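Long-range contacts in alanine racemase (Enterococcus faecalis, PDB 3E5P), which belongs to the alanine racemase family of pyridoxal-phosphate enzymes, pairing an N-terminal TIM barrel with a strand-rich C-terminal domain in a two-chain assembly: residues C[6-11]-C[281-286]; C[259-264]-C[273-278]; C[265-270]-C[311-316]; C[277-282]-C[316-321]. The protein carries 1 engineered substitution. All coordinates share one frame; numbering follows the deposited sequence.

Interaction 1 of 4, residues C[6-11]-C[281-286]. With PPI (propanoic acid), chain K.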
loop_
_atom_site.group_PDB
_atom_site.type_symbol
_atom_site.label_atom_id
_atom_site.label_comp_id
_atom_site.label_asym_id
_atom_site.label_seq_id
_atom_site.Cartn_x
_atom_site.Cartn_y
_atom_site.Cartn_z
ATOM N N HIS C 6 18.360 0.928 4.573
ATOM C CA HIS C 6 19.423 1.890 4.291
ATOM C C HIS C 6 18.925 3.244 3.781
ATOM O O HIS C 6 19.638 3.969 3.087
ATOM C CB HIS C 6 20.424 1.285 3.307
ATOM C CG HIS C 6 21.167 0.110 3.863
ATOM N ND1 HIS C 6 20.709 -1.184 3.749
ATOM C CD2 HIS C 6 22.294 0.044 4.613
ATOM C CE1 HIS C 6 21.518 -1.997 4.407
ATOM N NE2 HIS C 6 22.487 -1.276 4.940
ATOM N N ARG C 7 17.693 3.579 4.144
ATOM C CA ARG C 7 17.090 4.837 3.744
ATOM C C ARG C 7 16.549 5.527 5.001
ATOM O O ARG C 7 15.947 4.885 5.860
ATOM C CB ARG C 7 15.971 4.570 2.749
ATOM C CG ARG C 7 15.449 5.819 2.097
ATOM C CD ARG C 7 14.233 5.510 1.273
ATOM N NE ARG C 7 13.180 4.929 2.090
ATOM C CZ ARG C 7 12.000 4.564 1.612
ATOM N NH1 ARG C 7 11.752 4.732 0.322
ATOM N NH2 ARG C 7 11.076 4.035 2.414
ATOM N N PRO C 8 16.752 6.848 5.121
ATOM C CA PRO C 8 16.295 7.620 6.285
ATOM C C PRO C 8 14.803 7.607 6.646
ATOM O O PRO C 8 14.436 7.955 7.771
ATOM C CB PRO C 8 16.816 9.023 5.987
ATOM C CG PRO C 8 16.786 9.080 4.495
ATOM C CD PRO C 8 17.351 7.738 4.110
ATOM N N THR C 9 13.943 7.207 5.714
ATOM C CA THR C 9 12.503 7.162 5.979
ATOM C C THR C 9 12.164 6.057 6.981
ATOM O O THR C 9 12.625 4.921 6.839
ATOM C CB THR C 9 11.754 6.902 4.706
ATOM O OG1 THR C 9 12.189 7.834 3.719
ATOM C CG2 THR C 9 10.274 7.049 4.927
ATOM N N ARG C 10 11.337 6.367 7.978
ATOM C CA ARG C 10 11.024 5.358 8.989
ATOM C C ARG C 10 9.688 5.553 9.717
ATOM O O ARG C 10 9.239 6.684 9.916
ATOM C CB ARG C 10 12.166 5.322 10.010
ATOM C CG ARG C 10 12.271 4.032 10.787
ATOM C CD ARG C 10 13.674 3.427 10.680
ATOM N NE ARG C 10 14.137 3.372 9.301
ATOM C CZ ARG C 10 15.346 2.963 8.936
ATOM N NH1 ARG C 10 16.216 2.565 9.846
ATOM N NH2 ARG C 10 15.691 2.972 7.661
ATOM N N LEU C 11 9.068 4.439 10.107
ATOM C CA LEU C 11 7.803 4.431 10.839
ATOM C C LEU C 11 8.077 4.045 12.296
ATOM O O LEU C 11 8.513 2.933 12.571
ATOM C CB LEU C 11 6.835 3.405 10.228
ATOM C CG LEU C 11 5.914 3.772 9.053
ATOM C CD1 LEU C 11 5.446 2.521 8.360
ATOM C CD2 LEU C 11 4.721 4.564 9.548
ATOM N N THR C 281 14.643 17.857 -0.938
ATOM C CA THR C 281 14.165 16.566 -1.423
ATOM C C THR C 281 14.004 15.563 -0.288
ATOM O O THR C 281 14.930 15.321 0.484
ATOM C CB THR C 281 15.124 15.981 -2.463
ATOM O OG1 THR C 281 15.094 16.799 -3.636
ATOM C CG2 THR C 281 14.724 14.559 -2.827
ATOM N N VAL C 282 12.821 14.970 -0.205
ATOM C CA VAL C 282 12.519 14.006 0.833
ATOM C C VAL C 282 12.363 12.628 0.211
ATOM O O VAL C 282 11.616 12.468 -0.751
ATOM C CB VAL C 282 11.233 14.390 1.534
ATOM C CG1 VAL C 282 10.995 13.461 2.713
ATOM C CG2 VAL C 282 11.307 15.846 1.970
ATOM N N PRO C 283 13.056 11.612 0.765
ATOM C CA PRO C 283 13.023 10.225 0.278
ATOM C C PRO C 283 11.814 9.351 0.665
ATOM O O PRO C 283 11.970 8.304 1.297
ATOM C CB PRO C 283 14.340 9.656 0.801
ATOM C CG PRO C 283 14.442 10.317 2.153
ATOM C CD PRO C 283 14.002 11.752 1.890
ATOM N N ILE C 284 10.618 9.797 0.289
ATOM C CA ILE C 284 9.374 9.054 0.520
ATOM C C ILE C 284 8.458 9.450 -0.632
ATOM O O ILE C 284 8.360 10.638 -0.972
ATOM C CB ILE C 284 8.687 9.426 1.849
ATOM C CG1 ILE C 284 7.473 8.516 2.069
ATOM C CG2 ILE C 284 8.222 10.878 1.812
ATOM C CD1 ILE C 284 6.895 8.576 3.475
ATOM N N GLY C 285 7.814 8.459 -1.245
ATOM C CA GLY C 285 6.924 8.733 -2.361
ATOM C C GLY C 285 5.614 7.985 -2.229
ATOM O O GLY C 285 5.335 7.398 -1.187
ATOM N N TYR C 286 4.799 7.984 -3.275
ATOM C CA TYR C 286 3.537 7.275 -3.170
ATOM C C TYR C 286 3.706 5.764 -3.058
ATOM O O TYR C 286 2.941 5.125 -2.350
ATOM C CB TYR C 286 2.577 7.667 -4.310
ATOM C CG TYR C 286 3.094 7.539 -5.718
ATOM C CD1 TYR C 286 3.149 6.298 -6.344
ATOM C CD2 TYR C 286 3.497 8.673 -6.440
ATOM C CE1 TYR C 286 3.593 6.173 -7.658
ATOM C CE2 TYR C 286 3.947 8.569 -7.755
ATOM C CZ TYR C 286 3.996 7.308 -8.360
ATOM O OH TYR C 286 4.488 7.162 -9.636
HETATM C C1 PPI K . 6.892 8.892 -10.696
HETATM C C2 PPI K . 5.494 9.377 -11.051
HETATM C C3 PPI K . 5.258 9.564 -12.545
HETATM O O1 PPI K . 7.280 7.772 -11.110
HETATM O O2 PPI K . 7.613 9.627 -9.988
#
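The carbonyl oxygen P283 O is approached by two side chains of residues 6-11, one donating a hydrogen bond to it and one lying flat over it. The first is T9: its OG1 is modelled 2.5 Å from P283 O, a very short bond, assigned with T9 as donor, whose exact length is doubtful. The same hydroxyl is also hydrogen-bonded to S251 OG. R7 meets the oxygen with a face of its guanidinium, P283 O standing 3.4 Å from the guanidinium plane and displaced toward its rim, so no N-H of that group points at it. The guanidinium instead has its salt bridge with D288, whose carboxylate also takes a hydrogen bond from G285 N.

P283 presents its carbonyl from the centre of an inverse gamma turn, with I284 N reaching back to V282 O at 3.0 Å in a weak bond. This turn comes just where strand 277-282 ends, and the partner residues 6-11 lead into strand 10-13 of a different, mixed sheet; the contact therefore joins two sheets through their loops.

Apolar atoms meet beside the polar ones. The P8 and P283 rings touch through CG to CG at 3.5 Å. With CG2 of T9 set anti to the backbone N and OG1 anti to the carbonyl carbon (chi1 -51°), the methyl faces I284 CD1 at 4.0 Å while the hydroxyl faces P283. Behind T9, R10 folds back so that its NE donates to T9 O at 3.3 Å, approaching from 41° out of the carbonyl plane.

Interaction 2 of 4, residues C[259-264]-C[273-278]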
loop_
_atom_site.group_PDB
_atom_site.type_symbol
_atom_site.label_atom_id
_atom_site.label_comp_id
_atom_site.label_asym_id
_atom_site.label_seq_id
_atom_site.Cartn_x
_atom_site.Cartn_y
_atom_site.Cartn_z
ATOM N N LEU C 259 16.379 27.533 -6.092
ATOM C CA LEU C 259 15.927 27.671 -7.463
ATOM C C LEU C 259 15.513 29.111 -7.744
ATOM O O LEU C 259 15.017 29.809 -6.858
ATOM C CB LEU C 259 14.746 26.727 -7.719
ATOM C CG LEU C 259 15.099 25.252 -7.924
ATOM C CD1 LEU C 259 13.858 24.391 -7.843
ATOM C CD2 LEU C 259 15.778 25.092 -9.272
ATOM N N ALA C 260 15.728 29.547 -8.982
ATOM C CA ALA C 260 15.374 30.896 -9.405
ATOM C C ALA C 260 13.870 30.967 -9.621
ATOM O O ALA C 260 13.215 29.945 -9.811
ATOM C CB ALA C 260 16.100 31.243 -10.698
ATOM N N ALA C 261 13.317 32.171 -9.587
ATOM C CA ALA C 261 11.889 32.323 -9.806
ATOM C C ALA C 261 11.603 31.851 -11.231
ATOM O O ALA C 261 12.479 31.921 -12.094
ATOM C CB ALA C 261 11.483 33.778 -9.635
ATOM N N GLY C 262 10.393 31.348 -11.466
ATOM C CA GLY C 262 10.022 30.892 -12.796
ATOM C C GLY C 262 10.400 29.470 -13.182
ATOM O O GLY C 262 10.170 29.059 -14.325
ATOM N N GLU C 263 10.978 28.712 -12.255
ATOM C CA GLU C 263 11.358 27.341 -12.562
ATOM C C GLU C 263 10.259 26.354 -12.203
ATOM O O GLU C 263 9.630 26.456 -11.147
ATOM C CB GLU C 263 12.655 26.965 -11.845
ATOM C CG GLU C 263 13.911 27.502 -12.516
ATOM C CD GLU C 263 14.089 26.986 -13.942
ATOM O OE1 GLU C 263 15.141 27.279 -14.550
ATOM O OE2 GLU C 263 13.185 26.292 -14.462
ATOM N N GLY C 264 10.024 25.407 -13.105
ATOM C CA GLY C 264 8.999 24.401 -12.886
ATOM C C GLY C 264 9.578 23.224 -12.138
ATOM O O GLY C 264 10.748 22.895 -12.315
ATOM N N THR C 273 8.217 28.082 -9.411
ATOM C CA THR C 273 8.732 28.993 -8.399
ATOM C C THR C 273 8.211 30.406 -8.636
ATOM O O THR C 273 8.125 30.871 -9.774
ATOM C CB THR C 273 10.281 29.027 -8.391
ATOM O OG1 THR C 273 10.761 29.226 -9.728
ATOM C CG2 THR C 273 10.846 27.730 -7.835
ATOM N N GLU C 274 7.863 31.077 -7.545
ATOM C CA GLU C 274 7.350 32.435 -7.606
ATOM C C GLU C 274 8.499 33.416 -7.344
ATOM O O GLU C 274 8.409 34.600 -7.665
ATOM C CB GLU C 274 6.248 32.611 -6.556
ATOM C CG GLU C 274 5.330 33.805 -6.798
ATOM C CD GLU C 274 4.358 33.577 -7.941
ATOM O OE1 GLU C 274 3.832 34.576 -8.481
ATOM O OE2 GLU C 274 4.113 32.402 -8.289
ATOM N N ALA C 275 9.581 32.905 -6.764
ATOM C CA ALA C 275 10.762 33.706 -6.450
ATOM C C ALA C 275 11.856 32.802 -5.912
ATOM O O ALA C 275 11.719 31.582 -5.912
ATOM C CB ALA C 275 10.423 34.761 -5.410
ATOM N N GLU C 276 12.946 33.408 -5.454
ATOM C CA GLU C 276 14.046 32.646 -4.889
ATOM C C GLU C 276 13.425 31.693 -3.880
ATOM O O GLU C 276 12.773 32.127 -2.927
ATOM C CB GLU C 276 15.032 33.584 -4.185
ATOM C CG GLU C 276 15.855 34.464 -5.124
ATOM C CD GLU C 276 16.795 33.660 -6.014
ATOM O OE1 GLU C 276 17.573 34.270 -6.776
ATOM O OE2 GLU C 276 16.757 32.414 -5.956
ATOM N N GLU C 277 13.603 30.397 -4.099
ATOM C CA GLU C 277 13.037 29.397 -3.201
ATOM C C GLU C 277 14.028 28.305 -2.861
ATOM O O GLU C 277 14.861 27.928 -3.685
ATOM C CB GLU C 277 11.792 28.758 -3.822
ATOM C CG GLU C 277 10.491 29.479 -3.529
ATOM C CD GLU C 277 9.296 28.810 -4.194
ATOM O OE1 GLU C 277 9.162 27.572 -4.074
ATOM O OE2 GLU C 277 8.486 29.524 -4.832
ATOM N N TRP C 278 13.936 27.803 -1.635
ATOM C CA TRP C 278 14.812 26.729 -1.190
ATOM C C TRP C 278 14.029 25.427 -1.243
ATOM O O TRP C 278 13.082 25.224 -0.476
ATOM C CB TRP C 278 15.306 26.985 0.234
ATOM C CG TRP C 278 16.242 28.149 0.337
ATOM C CD1 TRP C 278 15.908 29.465 0.476
ATOM C CD2 TRP C 278 17.669 28.104 0.266
ATOM N NE1 TRP C 278 17.038 30.243 0.496
ATOM C CE2 TRP C 278 18.135 29.433 0.368
ATOM C CE3 TRP C 278 18.601 27.069 0.126
ATOM C CZ2 TRP C 278 19.491 29.754 0.333
ATOM C CZ3 TRP C 278 19.949 27.390 0.091
ATOM C CH2 TRP C 278 20.380 28.722 0.193
#
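Backbone hydrogen bonds join L259 and E277 as an antiparallel hydrogen-bonded pair: L259 N reaches E277 O at 2.9 Å, and E277 N returns a bond to L259 O, longer at 3.2 Å but as straight (166° and 167°). Beyond this pair, residues 260-263 form a type II beta turn with G262 in its positive-phi position. G262 N donates to T273 O at 2.9 Å from well above the carbonyl plane, and T273 N donates to E263 O at 2.8 Å.

T273 OG1, placed between its own backbone N and carbonyl carbon (chi1 50°), gives its proton to A260 O at 2.6 Å in the carbonyl plane, on a lone pair, and accepts from E263 N at 2.6 Å, linking the turn's first and last residues.

Apolar contacts are modest: T273 CG2 faces L259 CB at 4.0 Å.

Among carboxylates, E277 takes a bond from E274 N on OE2 and one from Y271 OH on OE1, while E263 forms a salt bridge with R187 of the second subunit. The contact lies where strand 256-259 ends and strand 277-282 begins, neighbours in a three-stranded antiparallel sheet, its centre about 41 Å from the centre of the chain.

Interaction 3 of 4, residues C[265-270]-C[311-316]. With PPI (propanoic acid), chain K.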
loop_
_atom_site.group_PDB
_atom_site.type_symbol
_atom_site.label_atom_id
_atom_site.label_comp_id
_atom_site.label_asym_id
_atom_site.label_seq_id
_atom_site.Cartn_x
_atom_site.Cartn_y
_atom_site.Cartn_z
ATOM N N ILE C 265 8.774 22.597 -11.286
ATOM C CA ILE C 265 9.250 21.451 -10.528
ATOM C C ILE C 265 8.236 20.296 -10.494
ATOM O O ILE C 265 7.029 20.497 -10.312
ATOM C CB ILE C 265 9.654 21.867 -9.076
ATOM C CG1 ILE C 265 8.432 22.061 -8.194
ATOM C CG2 ILE C 265 10.392 23.196 -9.100
ATOM C CD1 ILE C 265 8.805 22.302 -6.759
ATOM N N GLY C 266 8.739 19.084 -10.697
ATOM C CA GLY C 266 7.875 17.919 -10.685
ATOM C C GLY C 266 7.300 17.581 -12.046
ATOM O O GLY C 266 7.508 18.312 -13.020
ATOM N N TYR C 267 6.577 16.466 -12.112
ATOM C CA TYR C 267 5.959 16.015 -13.355
ATOM C C TYR C 267 4.854 16.968 -13.791
ATOM O O TYR C 267 4.133 17.514 -12.956
ATOM C CB TYR C 267 5.374 14.614 -13.181
ATOM C CG TYR C 267 6.398 13.517 -13.152
ATOM C CD1 TYR C 267 7.255 13.315 -14.227
ATOM C CD2 TYR C 267 6.489 12.653 -12.065
ATOM C CE1 TYR C 267 8.177 12.278 -14.222
ATOM C CE2 TYR C 267 7.411 11.612 -12.050
ATOM C CZ TYR C 267 8.250 11.434 -13.133
ATOM O OH TYR C 267 9.173 10.420 -13.125
ATOM N N GLY C 268 4.727 17.154 -15.102
ATOM C CA GLY C 268 3.709 18.042 -15.634
ATOM C C GLY C 268 3.945 19.503 -15.291
ATOM O O GLY C 268 3.198 20.381 -15.725
ATOM N N GLU C 269 4.999 19.763 -14.524
ATOM C CA GLU C 269 5.327 21.117 -14.103
ATOM C C GLU C 269 4.078 21.751 -13.506
ATOM O O GLU C 269 3.639 22.819 -13.942
ATOM C CB GLU C 269 5.807 21.957 -15.287
ATOM C CG GLU C 269 6.444 23.270 -14.857
ATOM C CD GLU C 269 6.703 24.235 -16.010
ATOM O OE1 GLU C 269 7.417 25.244 -15.783
ATOM O OE2 GLU C 269 6.194 23.991 -17.130
ATOM N N THR C 270 3.498 21.083 -12.514
ATOM C CA THR C 270 2.297 21.595 -11.874
ATOM C C THR C 270 2.648 22.788 -11.000
ATOM O O THR C 270 1.793 23.616 -10.700
ATOM C CB THR C 270 1.632 20.529 -10.994
ATOM O OG1 THR C 270 2.461 20.268 -9.859
ATOM C CG2 THR C 270 1.426 19.250 -11.773
ATOM N N ARG C 311 4.488 17.622 -8.085
ATOM C CA ARG C 311 3.987 16.251 -8.006
ATOM C C ARG C 311 4.792 15.303 -7.123
ATOM O O ARG C 311 6.009 15.223 -7.231
ATOM C CB ARG C 311 3.881 15.658 -9.407
ATOM C CG ARG C 311 2.505 15.140 -9.748
ATOM C CD ARG C 311 1.486 16.228 -9.609
ATOM N NE ARG C 311 0.349 16.052 -10.502
ATOM C CZ ARG C 311 -0.644 16.928 -10.591
ATOM N NH1 ARG C 311 -0.629 18.009 -9.831
ATOM N NH2 ARG C 311 -1.622 16.760 -11.463
ATOM N N VAL C 312 4.098 14.594 -6.240
ATOM C CA VAL C 312 4.742 13.616 -5.377
ATOM C C VAL C 312 5.211 12.504 -6.289
ATOM O O VAL C 312 4.421 11.961 -7.048
ATOM C CB VAL C 312 3.752 13.004 -4.376
ATOM C CG1 VAL C 312 4.412 11.850 -3.639
ATOM C CG2 VAL C 312 3.275 14.063 -3.384
ATOM N N CYS C 313 6.487 12.160 -6.231
ATOM C CA CYS C 313 6.997 11.089 -7.084
ATOM C C CYS C 313 6.761 9.706 -6.468
ATOM O O CYS C 313 6.201 9.566 -5.385
ATOM C CB CYS C 313 8.492 11.276 -7.343
ATOM S SG CYS C 313 8.889 12.832 -8.143
ATOM N N MET C 314 7.209 8.678 -7.165
ATOM C CA MET C 314 7.035 7.334 -6.671
ATOM C C MET C 314 7.863 7.126 -5.420
ATOM O O MET C 314 7.376 6.549 -4.452
ATOM C CB MET C 314 7.450 6.338 -7.745
ATOM C CG MET C 314 7.133 4.888 -7.439
ATOM S SD MET C 314 7.634 3.886 -8.852
ATOM C CE MET C 314 6.158 3.914 -9.865
ATOM N N ASP C 315 9.098 7.627 -5.421
ATOM C CA ASP C 315 10.000 7.436 -4.284
ATOM C C ASP C 315 10.457 8.677 -3.524
ATOM O O ASP C 315 11.329 8.574 -2.651
ATOM C CB ASP C 315 11.237 6.680 -4.751
ATOM C CG ASP C 315 10.898 5.567 -5.704
ATOM O OD1 ASP C 315 10.203 4.621 -5.278
ATOM O OD2 ASP C 315 11.310 5.647 -6.883
ATOM N N GLN C 316 9.881 9.838 -3.845
ATOM C CA GLN C 316 10.247 11.085 -3.176
ATOM C C GLN C 316 9.368 12.273 -3.553
ATOM O O GLN C 316 8.637 12.224 -4.538
ATOM C CB GLN C 316 11.708 11.420 -3.475
ATOM C CG GLN C 316 12.020 11.504 -4.938
ATOM C CD GLN C 316 13.377 10.920 -5.276
ATOM O OE1 GLN C 316 13.779 10.902 -6.441
ATOM N NE2 GLN C 316 14.090 10.436 -4.261
HETATM C C1 PPI K . 6.892 8.892 -10.696
HETATM C C2 PPI K . 5.494 9.377 -11.051
HETATM C C3 PPI K . 5.258 9.564 -12.545
HETATM O O1 PPI K . 7.280 7.772 -11.110
HETATM O O2 PPI K . 7.613 9.627 -9.988
HETATM O O HOH W 1 4.793 19.111 -11.031
#
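R311 meets T270 with the flat of its guanidinium: the methyl CG2 of T270 sits 3.0 Å above that plane, offset toward the rim, and is closest to NH1. A water joins the R311 backbone to the loop 265-270. It donates to I265 O at 2.7 Å and to Y267 O at 2.6 Å, accepts from T270 N, and takes only a weak bond from R311 N at 3.3 Å. G266, with phi 90° and its CA nearest R311 CA, leaves room there for the R311 backbone.

At C313 the SG lies 5.2 Å from the centroid of the Y267 ring, 50° off its normal, an oblique sulfur-aromatic contact. The backbone N of C313 donates to Q316 O at 2.7 Å, within the same segment. Both loops belong to the C-terminal domain and border the cofactor pocket at the subunit interface: Y267 lies about 4 Å from pyridoxal-5'-phosphate at its nearest atoms, and its OH is hydrogen-bonded to H169 of the second subunit.

M314 N donates to O2 of the bound propanoic acid, although that oxygen is placed with less certainty. D315 follows, touching the cofactor and forming a salt bridge with R365.

Interaction 4 of 4, residues C[277-282]-C[316-321]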
loop_
_atom_site.group_PDB
_atom_site.type_symbol
_atom_site.label_atom_id
_atom_site.label_comp_id
_atom_site.label_asym_id
_atom_site.label_seq_id
_atom_site.Cartn_x
_atom_site.Cartn_y
_atom_site.Cartn_z
ATOM N N GLU C 277 13.603 30.397 -4.099
ATOM C CA GLU C 277 13.037 29.397 -3.201
ATOM C C GLU C 277 14.028 28.305 -2.861
ATOM O O GLU C 277 14.861 27.928 -3.685
ATOM C CB GLU C 277 11.792 28.758 -3.822
ATOM C CG GLU C 277 10.491 29.479 -3.529
ATOM C CD GLU C 277 9.296 28.810 -4.194
ATOM O OE1 GLU C 277 9.162 27.572 -4.074
ATOM O OE2 GLU C 277 8.486 29.524 -4.832
ATOM N N TRP C 278 13.936 27.803 -1.635
ATOM C CA TRP C 278 14.812 26.729 -1.190
ATOM C C TRP C 278 14.029 25.427 -1.243
ATOM O O TRP C 278 13.082 25.224 -0.476
ATOM C CB TRP C 278 15.306 26.985 0.234
ATOM C CG TRP C 278 16.242 28.149 0.337
ATOM C CD1 TRP C 278 15.908 29.465 0.476
ATOM C CD2 TRP C 278 17.669 28.104 0.266
ATOM N NE1 TRP C 278 17.038 30.243 0.496
ATOM C CE2 TRP C 278 18.135 29.433 0.368
ATOM C CE3 TRP C 278 18.601 27.069 0.126
ATOM C CZ2 TRP C 278 19.491 29.754 0.333
ATOM C CZ3 TRP C 278 19.949 27.390 0.091
ATOM C CH2 TRP C 278 20.380 28.722 0.193
ATOM N N ILE C 279 14.424 24.543 -2.150
ATOM C CA ILE C 279 13.722 23.281 -2.294
ATOM C C ILE C 279 14.489 22.080 -1.748
ATOM O O ILE C 279 15.635 21.824 -2.139
ATOM C CB ILE C 279 13.374 23.047 -3.760
ATOM C CG1 ILE C 279 12.771 24.328 -4.346
ATOM C CG2 ILE C 279 12.401 21.904 -3.889
ATOM C CD1 ILE C 279 11.587 24.883 -3.581
ATOM N N GLY C 280 13.838 21.347 -0.842
ATOM C CA GLY C 280 14.445 20.171 -0.244
ATOM C C GLY C 280 13.819 18.880 -0.737
ATOM O O GLY C 280 12.607 18.806 -0.933
ATOM N N THR C 281 14.643 17.857 -0.938
ATOM C CA THR C 281 14.165 16.566 -1.423
ATOM C C THR C 281 14.004 15.563 -0.288
ATOM O O THR C 281 14.930 15.321 0.484
ATOM C CB THR C 281 15.124 15.981 -2.463
ATOM O OG1 THR C 281 15.094 16.799 -3.636
ATOM C CG2 THR C 281 14.724 14.559 -2.827
ATOM N N VAL C 282 12.821 14.970 -0.205
ATOM C CA VAL C 282 12.519 14.006 0.833
ATOM C C VAL C 282 12.363 12.628 0.211
ATOM O O VAL C 282 11.616 12.468 -0.751
ATOM C CB VAL C 282 11.233 14.390 1.534
ATOM C CG1 VAL C 282 10.995 13.461 2.713
ATOM C CG2 VAL C 282 11.307 15.846 1.970
ATOM N N GLN C 316 9.881 9.838 -3.845
ATOM C CA GLN C 316 10.247 11.085 -3.176
ATOM C C GLN C 316 9.368 12.273 -3.553
ATOM O O GLN C 316 8.637 12.224 -4.538
ATOM C CB GLN C 316 11.708 11.420 -3.475
ATOM C CG GLN C 316 12.020 11.504 -4.938
ATOM C CD GLN C 316 13.377 10.920 -5.276
ATOM O OE1 GLN C 316 13.779 10.902 -6.441
ATOM N NE2 GLN C 316 14.090 10.436 -4.261
ATOM N N CYS C 317 9.432 13.331 -2.748
ATOM C CA CYS C 317 8.664 14.549 -3.003
ATOM C C CYS C 317 9.495 15.767 -2.623
ATOM O O CYS C 317 10.506 15.642 -1.938
ATOM C CB CYS C 317 7.334 14.545 -2.233
ATOM S SG CYS C 317 7.405 14.008 -0.509
ATOM N N MET C 318 9.073 16.939 -3.079
ATOM C CA MET C 318 9.803 18.169 -2.801
ATOM C C MET C 318 9.043 19.105 -1.870
ATOM O O MET C 318 7.843 19.296 -2.021
ATOM C CB MET C 318 10.098 18.919 -4.108
ATOM C CG MET C 318 11.223 18.360 -4.952
ATOM S SD MET C 318 10.881 16.729 -5.632
ATOM C CE MET C 318 10.067 17.142 -7.213
ATOM N N ILE C 319 9.747 19.684 -0.906
ATOM C CA ILE C 319 9.138 20.629 0.012
ATOM C C ILE C 319 9.886 21.947 -0.074
ATOM O O ILE C 319 11.113 21.964 -0.173
ATOM C CB ILE C 319 9.189 20.154 1.480
ATOM C CG1 ILE C 319 10.612 19.755 1.863
ATOM C CG2 ILE C 319 8.247 19.005 1.686
ATOM C CD1 ILE C 319 10.739 19.377 3.322
ATOM N N ARG C 320 9.136 23.046 -0.064
ATOM C CA ARG C 320 9.721 24.373 -0.116
ATOM C C ARG C 320 10.118 24.687 1.309
ATOM O O ARG C 320 9.266 24.792 2.187
ATOM C CB ARG C 320 8.699 25.400 -0.592
ATOM C CG ARG C 320 9.133 26.850 -0.374
ATOM C CD ARG C 320 7.935 27.735 -0.041
ATOM N NE ARG C 320 6.890 27.650 -1.061
ATOM C CZ ARG C 320 5.605 27.428 -0.798
ATOM N NH1 ARG C 320 5.201 27.268 0.455
ATOM N NH2 ARG C 320 4.726 27.351 -1.787
ATOM N N LEU C 321 11.417 24.820 1.541
ATOM C CA LEU C 321 11.909 25.112 2.869
ATOM C C LEU C 321 11.727 26.593 3.161
ATOM O O LEU C 321 11.623 27.406 2.244
ATOM C CB LEU C 321 13.376 24.721 2.967
ATOM C CG LEU C 321 13.665 23.264 2.605
ATOM C CD1 LEU C 321 15.172 23.061 2.513
ATOM C CD2 LEU C 321 13.041 22.339 3.628
#
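V282 sets CG1 anti to its backbone N (chi1 -174°), which leaves CG2 to meet I319; there CG1 stands between the backbone N and the carbonyl carbon (chi1 51°), and the two side chains cross at about a right angle, V282 CG2 to I319 CD1 at 3.8 Å.

The contact is a pair of neighbouring antiparallel strands, 277-282 and 317-321, whose axes approach to 4.6 Å, in the three-stranded sheet of the C-terminal domain. Two hydrogen-bonded pairs fix the register. G280 N donates to I319 O at 2.9 Å almost linearly (174°), and I319 N to G280 O; V282 N donates to C317 O at 3.0 Å, and C317 N to V282 O.

One face carries V282, C317, I319 and L321. Here L321 reaches over G280, its CD1 4.1 Å from G280 CA. The other face carries I279, T281, M318 and R320, and R139 of the second subunit packs on T281 and M318. I279 puts CG2 against M318 CB at 3.8 Å and CD1 against R320 CA at 4.0 Å. E277 OE1 is hydrogen-bonded to Y271 OH; its salt bridge with R320 NE, at the guanidinium edge, is secondary and long at 3.8 Å.

Starting at the N terminus, residues 6-11 pair with 281-286: interaction 1 closes a loop of 269 residues, joining strand 10-13 of the mixed sheet to the end of strand 277-282. Nested within that loop, interaction 2 closes a tight one of eight residues between 259-264 and 273-278. Interaction 3 closes over 40 residues, from 265-270 to 311-316, crosses all the others along the chain, and probably hydrogen-bonds to interaction 1 (Y286 N to C313 O). Interaction 4 closes over 33 residues, carrying strand 277-282 across to 316-321; it shares E277 and W278 with interaction 2, and T281 and V282 with interaction 1. Together they tie the three-stranded sheet to the mixed sheet and to the cofactor pocket.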